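Local coordinates for uncharacterized protein (Thermus thermophilus HB8, PDB 6SCE) that probably acts as a DNA nuclease of type III CRISPR defence, switched on when cyclic oligoadenylate binds its CARF-type domains, at residues A[230-233]-A[234-238]; A[240-243]-A[244-248]. All blocks are in the same frame, centred on the assembly; numbering follows the deposited sequence.

Interaction 1. Residues A[230-233]-A[234-238]; sequences YHKA and HLRSR
Lys232 lays the aliphatic part of its chain over one face of the Arg236 guanidinium, one helical turn later. CD of Lys232 comes to 3.5 Å from NH2 of Arg236, offset toward the rim of the flat group. Two torsions set this up: Lys232 sends CG anti to its backbone N (chi1 -163°), then bends at chi3 (-84°), which carries NZ past the guanidinium to a salt bridge with Asp263. The amine stays 4.5 Å from Arg236 NH2, so the like charges are near while methylene meets the flat face. On another side of the turn, CD1 of Leu235 meets the Tyr230 ring obliquely, 3.9 Å from its CE1, and the two side chains cross at about a right angle.

Behind these side chains stands the short helix 232-236, directly after strand 225-229 in the connection to strand 260-262, with His231 as its N-cap residue and the centre of an inverse gamma turn. Leu235 N bonds to His231 O, and Arg236 N reaches Lys232 O at 2.9 Å; the next bond, Ser237 N to Ala233 O, is weak. At the C-terminal end Ser237 folds back, its OG giving a 2.7 Å bond to a lone pair of His234 O. The same OG accepts both NE and NH2 of Arg238, each at 3.0 Å, nearly in the guanidinium plane. The rings of His231 and His234 reach out of the helix, their ND1 atoms bonded to the backbone carbonyls of Lys202 and Ala201; CE1 of His234 also lies over one face of the Arg238 guanidinium.

With an alanine in place of Lys232, Asp263 would probably lose its cationic mate and the Arg236 guanidinium the methylene cover on one face, leaving that group freer to turn. The Asp263 salt bridge probably offsets part of the positive charge that Lys232 and Arg236 bring together.

Interaction 2. Residues A[240-243]-A[244-248]; sequences PKER and ENVFA
Polar side chains of Lys241, Glu242 and Asn245 meet along one flank of the N-terminal part of helix 240-257, the longer helix in the connection from strand 225-229 to strand 260-262, packed against helix 232-236. Lys241 NZ gives a weak, long hydrogen bond, 3.5 Å, to Asn245 OD1. The lysine chain bends at chi2 (62°) and again at chi4, which carries NZ forward along the helix toward the amide. The other branch of the amide, ND2, faces Glu242 OE1 across 3.7 Å, with the carboxylate and amide planes 81° apart. A water joins these two: it donates to Glu242 OE1 at 2.6 Å and accepts from Asn245 ND2 at 3.3 Å. The second carboxylate oxygen, OE2, forms a salt bridge with Arg249.

One looser electrostatic pair remains: Lys241 NZ lies 4.5 Å from Glu244 OE1, too far for a salt bridge; CD of the lysine is nearer to that oxygen.

Packing is slight: the CG2 methyl of Val246 lies beside the Glu242 carboxylate, 3.5 Å from OE2, while Phe247 turns its ring away from the turn to meet Tyr230 edge-to-face.

The backbone supplies the regular i to i+4 ladder. It starts weakly, Glu244 N to Pro240 O, and tightens to 2.8 Å between Val246 N and Glu242 O; Phe247 N bonds to Arg243 O.

The first turn thus begins with a proline, and the side-chain links within this stretch are weak or water-mediated. Glu242 is held at both oxygens, by Arg249 and water, and its negative charge near the helix start is likely to interact favourably with the helix dipole.

Interactions 1 and 2 follow each other along the chain, with centres about 10 Å apart, on helix 232-236 and the start of helix 240-257. They meet directly: Leu235 CD2 packs on Val246 CG1 at 3.7 Å, while Arg243 runs past helix 232-236, its CD 3.4 Å from Leu235 O and its NH1 3.6 Å from Arg236 CG. Both helices lie in the beta-alpha-beta connection between the adjacent parallel strands 225-229 and 260-262. Nearest atoms of interactions 1 and 2 lie about 21 and 22 Å from the bound nucleic acid, so neither contact touches that ligand directly.

Interaction 1. Residues A[230-233]-A[234-238]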
# COMPACT_ATOMS: atom_id res chain seq x y z
N TYR A 230 6.98 16.63 15.32
CA TYR A 230 8.40 16.42 15.44
C TYR A 230 8.95 17.09 16.71
O TYR A 230 8.34 18.02 17.26
CB TYR A 230 9.15 16.82 14.17
CG TYR A 230 9.07 18.26 13.74
CD1 TYR A 230 9.83 19.24 14.38
CD2 TYR A 230 8.28 18.65 12.66
CE1 TYR A 230 9.77 20.56 13.97
CE2 TYR A 230 8.23 19.97 12.23
CZ TYR A 230 8.98 20.92 12.89
OH TYR A 230 8.93 22.24 12.48
N HIS A 231 10.07 16.57 17.17
CA HIS A 231 10.68 16.95 18.45
C HIS A 231 11.53 18.23 18.30
O HIS A 231 12.76 18.18 18.26
CB HIS A 231 11.55 15.81 18.94
CG HIS A 231 10.78 14.64 19.47
ND1 HIS A 231 11.39 13.56 20.06
CD2 HIS A 231 9.44 14.38 19.49
CE1 HIS A 231 10.46 12.69 20.44
NE2 HIS A 231 9.28 13.16 20.11
N LYS A 232 10.83 19.34 18.26
CA LYS A 232 11.42 20.64 18.04
C LYS A 232 12.41 20.98 19.15
O LYS A 232 13.44 21.58 18.87
CB LYS A 232 10.36 21.72 17.92
CG LYS A 232 10.92 22.99 17.29
CD LYS A 232 9.86 24.06 17.17
CE LYS A 232 9.04 23.88 15.92
NZ LYS A 232 8.06 24.99 15.81
N ALA A 233 12.11 20.57 20.39
CA ALA A 233 13.03 20.81 21.49
C ALA A 233 14.37 20.10 21.26
O ALA A 233 15.44 20.65 21.54
CB ALA A 233 12.43 20.40 22.82
N HIS A 234 14.35 18.90 20.70
CA HIS A 234 15.60 18.27 20.32
C HIS A 234 16.36 19.06 19.24
O HIS A 234 17.59 19.20 19.32
CB HIS A 234 15.42 16.84 19.83
CG HIS A 234 16.71 16.17 19.50
ND1 HIS A 234 17.58 15.73 20.47
CD2 HIS A 234 17.28 15.88 18.31
CE1 HIS A 234 18.63 15.18 19.89
NE2 HIS A 234 18.47 15.26 18.58
N LEU A 235 15.65 19.53 18.23
CA LEU A 235 16.28 20.32 17.17
C LEU A 235 16.96 21.59 17.74
O LEU A 235 18.04 21.98 17.29
CB LEU A 235 15.25 20.76 16.14
CG LEU A 235 14.63 19.65 15.28
CD1 LEU A 235 13.67 20.29 14.30
CD2 LEU A 235 15.69 18.81 14.60
N ARG A 236 16.31 22.22 18.71
CA ARG A 236 16.85 23.42 19.34
C ARG A 236 18.12 23.15 20.14
O ARG A 236 18.91 24.06 20.37
CB ARG A 236 15.80 24.14 20.17
CG ARG A 236 14.76 24.82 19.30
CD ARG A 236 13.53 25.24 20.09
NE ARG A 236 12.61 26.05 19.28
CZ ARG A 236 11.35 26.32 19.61
NH1 ARG A 236 10.83 25.82 20.73
NH2 ARG A 236 10.60 27.08 18.82
N SER A 237 18.34 21.90 20.53
CA SER A 237 19.54 21.48 21.23
C SER A 237 20.72 21.17 20.28
O SER A 237 21.82 20.84 20.75
CB SER A 237 19.21 20.24 22.07
OG SER A 237 19.37 19.04 21.33
N ARG A 238 20.49 21.26 18.97
CA ARG A 238 21.50 20.93 17.99
C ARG A 238 22.25 22.18 17.52
O ARG A 238 21.70 23.28 17.51
CB ARG A 238 20.89 20.27 16.76
CG ARG A 238 20.15 18.95 17.07
CD ARG A 238 21.04 17.89 17.66
NE ARG A 238 21.09 17.93 19.11
CZ ARG A 238 21.93 17.23 19.87
NH1 ARG A 238 22.83 16.44 19.33
NH2 ARG A 238 21.86 17.33 21.18

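Interaction 2. Residues A[240-243]-A[244-248]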
# COMPACT_ATOMS: atom_id res chain seq x y z
N PRO A 240 23.42 24.47 14.52
CA PRO A 240 22.60 24.82 13.35
C PRO A 240 22.74 23.92 12.13
O PRO A 240 21.75 23.69 11.42
CB PRO A 240 23.03 26.25 13.00
CG PRO A 240 23.62 26.78 14.26
CD PRO A 240 24.18 25.63 15.04
N LYS A 241 23.93 23.44 11.86
CA LYS A 241 24.16 22.56 10.73
C LYS A 241 23.59 21.16 11.01
O LYS A 241 22.85 20.60 10.19
CB LYS A 241 25.64 22.45 10.43
CG LYS A 241 25.96 21.54 9.24
CD LYS A 241 25.32 22.09 7.97
CE LYS A 241 25.95 21.55 6.71
NZ LYS A 241 25.32 20.26 6.34
N GLU A 242 23.94 20.62 12.16
CA GLU A 242 23.41 19.32 12.60
C GLU A 242 21.87 19.35 12.68
O GLU A 242 21.20 18.37 12.35
CB GLU A 242 24.01 18.94 13.94
CG GLU A 242 23.51 17.62 14.52
CD GLU A 242 23.86 16.41 13.67
OE1 GLU A 242 24.56 16.52 12.65
OE2 GLU A 242 23.41 15.31 14.04
N ARG A 243 21.31 20.48 13.10
CA ARG A 243 19.87 20.66 13.14
C ARG A 243 19.22 20.40 11.78
O ARG A 243 18.21 19.67 11.69
CB ARG A 243 19.52 22.05 13.65
CG ARG A 243 18.04 22.33 13.72
CD ARG A 243 17.78 23.68 14.36
NE ARG A 243 16.34 23.96 14.37
CZ ARG A 243 15.74 24.79 15.21
NH1 ARG A 243 16.43 25.45 16.15
NH2 ARG A 243 14.43 24.96 15.12
N GLU A 244 19.81 20.95 10.71
CA GLU A 244 19.31 20.72 9.37
C GLU A 244 19.44 19.24 9.00
O GLU A 244 18.55 18.71 8.34
CB GLU A 244 20.09 21.52 8.31
CG GLU A 244 20.03 23.04 8.40
CD GLU A 244 20.94 23.72 7.34
OE1 GLU A 244 21.81 23.04 6.71
OE2 GLU A 244 20.79 24.94 7.15
N ASN A 245 20.54 18.61 9.38
CA ASN A 245 20.76 17.20 9.06
C ASN A 245 19.73 16.31 9.78
O ASN A 245 19.18 15.38 9.18
CB ASN A 245 22.16 16.76 9.47
CG ASN A 245 23.25 17.41 8.63
OD1 ASN A 245 22.97 18.06 7.64
ND2 ASN A 245 24.49 17.20 9.02
N VAL A 246 19.52 16.59 11.07
CA VAL A 246 18.60 15.80 11.90
C VAL A 246 17.20 15.88 11.35
O VAL A 246 16.53 14.84 11.17
CB VAL A 246 18.61 16.26 13.35
CG1 VAL A 246 17.47 15.60 14.14
CG2 VAL A 246 19.95 15.93 14.01
N PHE A 247 16.76 17.10 11.06
CA PHE A 247 15.44 17.33 10.54
C PHE A 247 15.19 16.68 9.18
O PHE A 247 14.09 16.12 8.93
CB PHE A 247 15.17 18.82 10.41
CG PHE A 247 13.75 19.12 10.10
CD1 PHE A 247 12.74 18.66 10.94
CD2 PHE A 247 13.40 19.82 8.95
CE1 PHE A 247 11.41 18.92 10.65
CE2 PHE A 247 12.06 20.08 8.66
CZ PHE A 247 11.07 19.63 9.50
N ALA A 248 16.19 16.76 8.31
CA ALA A 248 16.12 16.11 7.00
C ALA A 248 15.98 14.59 7.14
O ALA A 248 15.25 13.97 6.37
CB ALA A 248 17.37 16.45 6.17
O HOH W 1 24.54 14.58 10.96